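Local coordinates for purine nucleoside phosphorylase (Anopheles gambiae, PDB 2P4S), which catalyses the phosphorolysis of inosine, guanosine and their 2'-deoxy forms to the free purine base and pentose 1-phosphate in purine salvage, as a homotrimer, at residues A[169-172]-A[173-176]; A[285-288]-A[289-292]. All coordinates share one frame; numbering follows the deposited sequence.

Contact 1 of 2, residues A[169-172]-A[173-176]; sequences RFHH and YEGY. With DIH (7-[[(3R,4R)-3-(hydroxymethyl)-4-oxidanyl-pyrrolidin-1-ium-1-yl]methyl]-3,5-dihydropyrrolo[3,2-d]pyrimidin-4-one), chain F; PO4 (phosphate ion), chain D.
Two first torsions of opposite sense lay His171 and Tyr173 alongside each other: the histidine CG lies anti to its own carbonyl carbon (chi1 -44°), while the tyrosine CG sits between its backbone N and carbonyl carbon (chi1 63°). They belong to the loop between strand 161-167 and helix 178-191, which makes a short 3-10 turn at 172-174 and joins the phosphate site to the sugar-binding end of the pocket. The two rings run nearly parallel but slid apart, so overlap is slight; instead His171 CB packs over a face of Tyr173 in a CH-pi contact, 3.6 Å from the ring centroid, and the phenol oxygen sits above the imidazole. The backbone closes the turn, with Glu174 N donating to His171 O at 3.0 Å and Gly175 N to His172 O at 2.9 Å. Across the turn, Phe170 CB packs on Tyr176 CD2 at 3.7 Å, and His172 ND1 donates to Tyr176 O at 2.7 Å, with the acceptor near the imidazole plane. The Tyr173 ring also meets Phe244 of the second subunit edge-to-face. At the other end, Arg169 is held by a salt bridge to Glu309, and its NH1 reaches toward the phosphate bound beside Ser305. Tyr173 completes the junction: its OH donates to O3' of the inhibitor DIH at 2.7 Å.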
loop_
_atom_site.group_PDB
_atom_site.type_symbol
_atom_site.label_atom_id
_atom_site.label_comp_id
_atom_site.label_asym_id
_atom_site.label_seq_id
_atom_site.Cartn_x
_atom_site.Cartn_y
_atom_site.Cartn_z
ATOM N N ARG A 169 19.710 2.382 -12.893
ATOM C CA ARG A 169 19.278 2.511 -11.500
ATOM C C ARG A 169 18.748 1.177 -10.936
ATOM O O ARG A 169 18.856 0.131 -11.595
ATOM C CB ARG A 169 18.237 3.648 -11.340
ATOM C CG ARG A 169 16.900 3.393 -12.059
ATOM C CD ARG A 169 15.654 3.842 -11.270
ATOM N NE ARG A 169 15.550 5.287 -11.052
ATOM C CZ ARG A 169 15.329 6.178 -12.016
ATOM N NH1 ARG A 169 15.149 5.782 -13.281
ATOM N NH2 ARG A 169 15.266 7.475 -11.708
ATOM N N PHE A 170 18.203 1.253 -9.708
ATOM C CA PHE A 170 17.691 0.132 -8.891
ATOM C C PHE A 170 16.198 0.315 -8.654
ATOM O O PHE A 170 15.747 1.427 -8.329
ATOM C CB PHE A 170 18.402 0.085 -7.504
ATOM C CG PHE A 170 19.891 0.255 -7.605
ATOM C CD1 PHE A 170 20.636 -0.540 -8.501
ATOM C CD2 PHE A 170 20.552 1.250 -6.883
ATOM C CE1 PHE A 170 22.016 -0.362 -8.622
ATOM C CE2 PHE A 170 21.958 1.409 -7.019
ATOM C CZ PHE A 170 22.670 0.616 -7.876
ATOM N N HIS A 171 15.451 -0.779 -8.764
ATOM C CA HIS A 171 13.997 -0.724 -8.678
ATOM C C HIS A 171 13.538 -1.672 -7.615
ATOM O O HIS A 171 14.157 -2.715 -7.396
ATOM C CB HIS A 171 13.352 -1.129 -9.994
ATOM C CG HIS A 171 13.994 -0.524 -11.210
ATOM N ND1 HIS A 171 13.456 0.565 -11.870
ATOM C CD2 HIS A 171 15.085 -0.894 -11.929
ATOM C CE1 HIS A 171 14.199 0.862 -12.923
ATOM N NE2 HIS A 171 15.190 -0.016 -12.988
ATOM N N HIS A 172 12.428 -1.306 -6.987
ATOM C CA HIS A 172 11.822 -2.075 -5.918
ATOM C C HIS A 172 11.406 -3.491 -6.339
ATOM O O HIS A 172 11.540 -4.426 -5.553
ATOM C CB HIS A 172 10.636 -1.278 -5.359
ATOM C CG HIS A 172 10.139 -1.757 -4.031
ATOM N ND1 HIS A 172 10.973 -1.996 -2.953
ATOM C CD2 HIS A 172 8.882 -1.994 -3.590
ATOM C CE1 HIS A 172 10.251 -2.372 -1.912
ATOM N NE2 HIS A 172 8.980 -2.359 -2.267
ATOM N N TYR A 173 10.899 -3.637 -7.565
ATOM C CA TYR A 173 10.543 -4.959 -8.142
ATOM C C TYR A 173 11.753 -5.926 -8.321
ATOM O O TYR A 173 11.572 -7.145 -8.566
ATOM C CB TYR A 173 9.763 -4.815 -9.466
ATOM C CG TYR A 173 10.546 -4.143 -10.575
ATOM C CD1 TYR A 173 11.631 -4.804 -11.219
ATOM C CD2 TYR A 173 10.186 -2.869 -11.042
ATOM C CE1 TYR A 173 12.362 -4.178 -12.248
ATOM C CE2 TYR A 173 10.921 -2.252 -12.056
ATOM C CZ TYR A 173 12.001 -2.919 -12.665
ATOM O OH TYR A 173 12.733 -2.286 -13.678
ATOM N N GLU A 174 12.972 -5.384 -8.209
ATOM C CA GLU A 174 14.183 -6.225 -8.188
ATOM C C GLU A 174 14.340 -6.880 -6.823
ATOM O O GLU A 174 15.138 -7.753 -6.660
ATOM C CB GLU A 174 15.444 -5.444 -8.582
ATOM C CG GLU A 174 15.453 -4.948 -10.051
ATOM C CD GLU A 174 16.667 -4.020 -10.406
ATOM O OE1 GLU A 174 17.761 -4.545 -10.701
ATOM O OE2 GLU A 174 16.541 -2.771 -10.392
ATOM N N GLY A 175 13.562 -6.470 -5.834
ATOM C CA GLY A 175 13.759 -7.008 -4.514
ATOM C C GLY A 175 14.508 -6.082 -3.576
ATOM O O GLY A 175 14.683 -6.424 -2.431
ATOM N N TYR A 176 14.902 -4.893 -4.054
ATOM C CA TYR A 176 15.553 -3.872 -3.202
ATOM C C TYR A 176 14.546 -3.037 -2.432
ATOM O O TYR A 176 13.625 -2.472 -3.042
ATOM C CB TYR A 176 16.445 -2.926 -4.018
ATOM C CG TYR A 176 17.484 -3.614 -4.881
ATOM C CD1 TYR A 176 18.328 -4.628 -4.354
ATOM C CD2 TYR A 176 17.620 -3.271 -6.233
ATOM C CE1 TYR A 176 19.294 -5.262 -5.181
ATOM C CE2 TYR A 176 18.564 -3.864 -7.041
ATOM C CZ TYR A 176 19.409 -4.855 -6.509
ATOM O OH TYR A 176 20.340 -5.442 -7.342
HETATM O "O5'" DIH F . 9.837 -1.511 -19.223
HETATM C "C5'" DIH F . 9.688 -1.676 -17.799
HETATM C "C4'" DIH F . 10.568 -0.636 -17.150
HETATM C "C6'" DIH F . 10.254 0.781 -17.680
HETATM C "C3'" DIH F . 10.334 -0.616 -15.655
HETATM O "O3'" DIH F . 11.572 -0.298 -15.016
HETATM C "C2'" DIH F . 9.393 0.557 -15.453
HETATM N "N1'" DIH F . 9.901 1.549 -16.452
HETATM C C10 DIH F . 8.972 2.683 -16.569
HETATM C C9 DIH F . 7.715 2.507 -17.394
HETATM C C8 DIH F . 7.608 2.750 -18.790
HETATM N N7 DIH F . 6.321 2.516 -19.169
HETATM C C5 DIH F . 5.590 2.134 -18.090
HETATM C C6 DIH F . 4.153 1.810 -17.864
HETATM O O6 DIH F . 3.287 1.808 -18.833
HETATM N N1 DIH F . 3.819 1.507 -16.592
HETATM C C2 DIH F . 4.709 1.488 -15.554
HETATM N N3 DIH F . 6.002 1.807 -15.713
HETATM C C4 DIH F . 6.444 2.134 -16.974
HETATM P P PO4 D . 12.826 3.541 -15.052
HETATM O O1 PO4 D . 13.037 4.509 -16.171
HETATM O O2 PO4 D . 14.176 3.303 -14.373
HETATM O O3 PO4 D . 11.892 4.031 -14.009
HETATM O O4 PO4 D . 12.268 2.280 -15.639
HETATM O O HOH W 1 18.258 -2.395 -12.784
#

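Contact 2 of 2, residues A[285-288]-A[289-292]; sequences FETV and AEVK. With DIH (7-[[(3R,4R)-3-(hydroxymethyl)-4-oxidanyl-pyrrolidin-1-ium-1-yl]methyl]-3,5-dihydropyrrolo[3,2-d]pyrimidin-4-one), chain F.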
loop_
_atom_site.group_PDB
_atom_site.type_symbol
_atom_site.label_atom_id
_atom_site.label_comp_id
_atom_site.label_asym_id
_atom_site.label_seq_id
_atom_site.Cartn_x
_atom_site.Cartn_y
_atom_site.Cartn_z
ATOM N N PHE A 285 2.847 -4.402 -16.009
ATOM C CA PHE A 285 2.270 -3.089 -16.335
ATOM C C PHE A 285 0.800 -3.087 -15.861
ATOM O O PHE A 285 0.255 -4.111 -15.449
ATOM C CB PHE A 285 2.401 -2.773 -17.849
ATOM C CG PHE A 285 3.823 -2.708 -18.346
ATOM C CD1 PHE A 285 4.625 -1.605 -18.098
ATOM C CD2 PHE A 285 4.372 -3.761 -19.111
ATOM C CE1 PHE A 285 5.973 -1.544 -18.566
ATOM C CE2 PHE A 285 5.700 -3.703 -19.595
ATOM C CZ PHE A 285 6.498 -2.573 -19.296
ATOM N N GLU A 286 0.145 -1.942 -15.970
ATOM C CA GLU A 286 -1.170 -1.718 -15.366
ATOM C C GLU A 286 -2.371 -2.272 -16.169
ATOM O O GLU A 286 -2.356 -2.303 -17.395
ATOM C CB GLU A 286 -1.347 -0.209 -15.176
ATOM C CG GLU A 286 -0.341 0.401 -14.214
ATOM C CD GLU A 286 1.115 0.417 -14.793
ATOM O OE1 GLU A 286 1.246 0.735 -16.011
ATOM O OE2 GLU A 286 2.104 0.110 -14.037
ATOM N N THR A 287 -3.413 -2.688 -15.462
ATOM C CA THR A 287 -4.691 -3.026 -16.083
ATOM C C THR A 287 -5.455 -1.744 -16.575
ATOM O O THR A 287 -5.126 -0.589 -16.206
ATOM C CB THR A 287 -5.595 -3.839 -15.140
ATOM O OG1 THR A 287 -6.132 -2.981 -14.127
ATOM C CG2 THR A 287 -4.841 -5.003 -14.484
ATOM N N VAL A 288 -6.482 -1.969 -17.390
ATOM C CA VAL A 288 -7.304 -0.887 -17.894
ATOM C C VAL A 288 -7.983 -0.207 -16.716
ATOM O O VAL A 288 -7.978 1.015 -16.665
ATOM C CB VAL A 288 -8.371 -1.403 -18.926
ATOM C CG1 VAL A 288 -9.513 -0.363 -19.136
ATOM C CG2 VAL A 288 -7.713 -1.781 -20.263
ATOM N N ALA A 289 -8.531 -0.993 -15.775
ATOM C CA ALA A 289 -9.213 -0.459 -14.612
ATOM C C ALA A 289 -8.267 0.369 -13.704
ATOM O O ALA A 289 -8.708 1.366 -13.144
ATOM C CB ALA A 289 -9.900 -1.605 -13.760
ATOM N N GLU A 290 -7.031 -0.110 -13.497
ATOM C CA GLU A 290 -5.987 0.639 -12.754
ATOM C C GLU A 290 -5.627 1.979 -13.435
ATOM O O GLU A 290 -5.510 2.991 -12.754
ATOM C CB GLU A 290 -4.720 -0.209 -12.582
ATOM C CG GLU A 290 -4.921 -1.412 -11.649
ATOM C CD GLU A 290 -3.808 -2.474 -11.732
ATOM O OE1 GLU A 290 -2.915 -2.420 -12.650
ATOM O OE2 GLU A 290 -3.837 -3.377 -10.871
ATOM N N VAL A 291 -5.429 1.969 -14.762
ATOM C CA VAL A 291 -5.088 3.179 -15.468
ATOM C C VAL A 291 -6.217 4.199 -15.296
ATOM O O VAL A 291 -5.955 5.357 -15.048
ATOM C CB VAL A 291 -4.749 2.930 -16.993
ATOM C CG1 VAL A 291 -4.627 4.260 -17.777
ATOM C CG2 VAL A 291 -3.457 2.118 -17.167
ATOM N N LYS A 292 -7.467 3.742 -15.368
ATOM C CA LYS A 292 -8.657 4.609 -15.181
ATOM C C LYS A 292 -8.711 5.210 -13.799
ATOM O O LYS A 292 -8.931 6.411 -13.640
ATOM C CB LYS A 292 -9.961 3.833 -15.425
ATOM C CG LYS A 292 -10.244 3.586 -16.875
ATOM C CD LYS A 292 -11.628 2.978 -17.066
ATOM C CE LYS A 292 -11.831 2.584 -18.551
ATOM N NZ LYS A 292 -12.860 1.505 -18.656
HETATM O "O5'" DIH F . 9.837 -1.511 -19.223
HETATM C "C5'" DIH F . 9.688 -1.676 -17.799
HETATM C "C4'" DIH F . 10.568 -0.636 -17.150
HETATM C "C6'" DIH F . 10.254 0.781 -17.680
HETATM C "C3'" DIH F . 10.334 -0.616 -15.655
HETATM O "O3'" DIH F . 11.572 -0.298 -15.016
HETATM C "C2'" DIH F . 9.393 0.557 -15.453
HETATM N "N1'" DIH F . 9.901 1.549 -16.452
HETATM C C10 DIH F . 8.972 2.683 -16.569
HETATM C C9 DIH F . 7.715 2.507 -17.394
HETATM C C8 DIH F . 7.608 2.750 -18.790
HETATM N N7 DIH F . 6.321 2.516 -19.169
HETATM C C5 DIH F . 5.590 2.134 -18.090
HETATM C C6 DIH F . 4.153 1.810 -17.864
HETATM O O6 DIH F . 3.287 1.808 -18.833
HETATM N N1 DIH F . 3.819 1.507 -16.592
HETATM C C2 DIH F . 4.709 1.488 -15.554
HETATM N N3 DIH F . 6.002 1.807 -15.713
HETATM C C4 DIH F . 6.444 2.134 -16.974
#
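Thr287 and Glu290 bond to each other twice, forming a capping box at the start of helix 288-296. Here the packing is tight. Thr287 OG1, placed between its backbone N and carbonyl carbon, accepts from Glu290 N at 3.1 Å, and Thr287 N donates in return to Glu290 OE1 at 2.9 Å along a nearly straight path (163°), reaching the carboxylate from above its plane. The glutamate chain, extended beyond CG, runs obliquely across the threonine, its CG 3.2 Å from Thr287 OG1. Both polar groups also serve the trimer: Thr287 OG1 bonds to His220 O, and Glu290 OE2 to Asn222 N, of the second subunit. The first helical turn then follows, Val291 N bonding to Thr287 O at 3.0 Å, while Val291 CG2 packs against Glu286 CB on the inner side. The outer side is looser. Val288 and Lys292 run side by side with an extended lysine chain, whose CE comes 3.8 Å from Val288 CG1, and Lys292 is the exposed member of the contact. Before the cap, the chain enters the purine pocket: Phe285 lies obliquely against the base of DIH, CD1 3.5 Å from C6. Glu286 bends at chi2 (70°) to turn its carboxylate away from the helix, and Glu286 OE1 accepts from DIH N1 at 2.7 Å, almost in line (174°).

In the fold
One inhibitor molecule links two separate loops, a worked example of a pocket assembled from distant parts of a chain. Contact 1 serves the pyrrolidine, which stands in for the sugar, and the neighbouring phosphate; contact 2 serves the purine-like base. Their centres are 21 Å apart and their nearest atoms about 8 Å; they do not touch each other, and DIH bridges them. Asn328 and His342 add further hydrogen bonds to the ligand, and Ser118, Ala201 and Ser305 to the phosphate; the side chains of Glu286 and Ala201 lie about 11 Å apart. Both contacts also meet the second subunit, placing the pocket close to the trimer interface.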